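Local coordinates for protein nitroreductase (Bacteroides fragilis NCTC 9343, PDB 3EK3) that binds flavin mononucleotide and probably carries out NAD(P)H-dependent reduction reactions as a nitroreductase-like flavoenzyme, at residues 23-27 against 28-32. Numbering follows the deposited sequence. Where two conformers were deposited one is given.
Sequences KQIPA and DDLNA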
loop_
_atom_site.group_PDB
_atom_site.type_symbol
_atom_site.label_atom_id
_atom_site.label_comp_id
_atom_site.label_asym_id
_atom_site.label_seq_id
_atom_site.Cartn_x
_atom_site.Cartn_y
_atom_site.Cartn_z
ATOM N N LYS A 23 22.987 -11.385 -10.854
ATOM C CA LYS A 23 23.364 -10.064 -11.367
ATOM C C LYS A 23 22.622 -8.949 -10.612
ATOM O O LYS A 23 21.392 -8.955 -10.485
ATOM C CB LYS A 23 23.127 -9.938 -12.886
ATOM C CG LYS A 23 23.769 -8.705 -13.458
ATOM N N GLN A 24 23.399 -7.999 -10.120
ATOM C CA GLN A 24 22.863 -6.819 -9.483
ATOM C C GLN A 24 22.130 -5.969 -10.499
ATOM O O GLN A 24 22.454 -5.989 -11.687
ATOM C CB GLN A 24 23.982 -6.039 -8.797
ATOM C CG GLN A 24 23.576 -4.823 -8.031
ATOM C CD GLN A 24 22.630 -5.142 -6.916
ATOM O OE1 GLN A 24 21.436 -5.291 -7.138
ATOM N NE2 GLN A 24 23.160 -5.295 -5.708
ATOM N N ILE A 25 21.108 -5.265 -10.041
ATOM C CA ILE A 25 20.360 -4.389 -10.911
ATOM C C ILE A 25 21.163 -3.101 -11.133
ATOM O O ILE A 25 22.005 -2.743 -10.338
ATOM C CB ILE A 25 18.933 -4.059 -10.361
ATOM C CG1 ILE A 25 18.987 -3.231 -9.073
ATOM C CG2 ILE A 25 18.084 -5.328 -10.145
ATOM C CD1 ILE A 25 17.607 -2.672 -8.718
ATOM N N PRO A 26 20.899 -2.400 -12.231
ATOM C CA PRO A 26 21.593 -1.164 -12.535
ATOM C C PRO A 26 21.240 -0.017 -11.596
ATOM O O PRO A 26 20.093 0.119 -11.182
ATOM C CB PRO A 26 21.112 -0.842 -13.960
ATOM C CG PRO A 26 20.489 -2.103 -14.458
ATOM C CD PRO A 26 19.915 -2.733 -13.264
ATOM N N ALA A 27 22.221 0.831 -11.318
ATOM C CA ALA A 27 22.038 1.966 -10.416
ATOM C C ALA A 27 20.889 2.873 -10.855
ATOM O O ALA A 27 20.154 3.366 -9.996
ATOM C CB ALA A 27 23.317 2.770 -10.341
ATOM N N ASP A 28 20.763 3.112 -12.167
ATOM C CA ASP A 28 19.694 3.988 -12.669
ATOM C C ASP A 28 18.302 3.393 -12.395
ATOM O O ASP A 28 17.370 4.123 -11.971
ATOM C CB ASP A 28 19.886 4.422 -14.147
ATOM C CG ASP A 28 19.910 3.252 -15.154
ATOM O OD1 ASP A 28 19.918 2.069 -14.759
ATOM O OD2 ASP A 28 19.956 3.540 -16.383
ATOM N N ASP A 29 18.167 2.076 -12.573
ATOM C CA ASP A 29 16.903 1.381 -12.260
ATOM C C ASP A 29 16.600 1.431 -10.780
ATOM O O ASP A 29 15.469 1.695 -10.391
ATOM C CB ASP A 29 16.935 -0.070 -12.724
ATOM C CG ASP A 29 16.915 -0.200 -14.251
ATOM O OD1 ASP A 29 16.577 0.776 -14.939
ATOM O OD2 ASP A 29 17.233 -1.286 -14.759
ATOM N N LEU A 30 17.608 1.205 -9.952
ATOM C CA LEU A 30 17.385 1.263 -8.511
ATOM C C LEU A 30 16.907 2.656 -8.162
ATOM O O LEU A 30 15.917 2.786 -7.473
ATOM C CB LEU A 30 18.637 0.895 -7.728
ATOM C CG LEU A 30 18.481 1.040 -6.222
ATOM C CD1 LEU A 30 17.337 0.138 -5.723
ATOM C CD2 LEU A 30 19.801 0.737 -5.524
ATOM N N ASN A 31 17.560 3.704 -8.678
ATOM C CA ASN A 31 17.123 5.077 -8.364
ATOM C C ASN A 31 15.679 5.375 -8.805
ATOM O O ASN A 31 14.919 6.001 -8.080
ATOM C CB ASN A 31 18.051 6.108 -8.984
ATOM C CG ASN A 31 19.402 6.165 -8.294
ATOM O OD1 ASN A 31 19.503 5.971 -7.085
ATOM N ND2 ASN A 31 20.439 6.495 -9.060
ATOM N N ALA A 32 15.315 4.889 -9.978
ATOM C CA ALA A 32 13.951 5.063 -10.515
ATOM C C ALA A 32 12.931 4.363 -9.640
ATOM O O ALA A 32 11.830 4.890 -9.411
ATOM C CB ALA A 32 13.860 4.514 -11.927
HETATM O O HOH W 1 21.125 3.600 -7.519
#
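L30 N donates to P26 O over 3.0 Å, and N31 N follows with a 2.9 Å bond to A27 O, each nearly straight at 164° on the hydrogen. These are the first i to i+4 bonds of helix 27-38. A27 O is gripped twice, since a water donates to it at 2.7 Å and also reaches N31 OD1 through a weaker bond. P26 thus illustrates a proline at the N-cap position: its carbonyl opens the helical bonding at the end of the loop that leads in from helix 6-13. Two aspartates occupy the first turn, where acidic groups generally suit the helix dipole. D28 is modelled in two conformers; in one of them, tentatively, the carboxylate curls back over its own backbone (chi1 61°), so that OD1 comes 3.2 Å from P26 CB and accepts a weak bond from D29 N. The carboxylate of D29 lies against the other part of the proline ring, OD2 standing 3.4 Å from both P26 CG and CD. On the buried side, I25 CD1 rests on L30 CB at 3.8 Å, the two side chains crossing at about a right angle; L30 also touches C55. Farther round the helix, N31 packs on I188 of the second subunit.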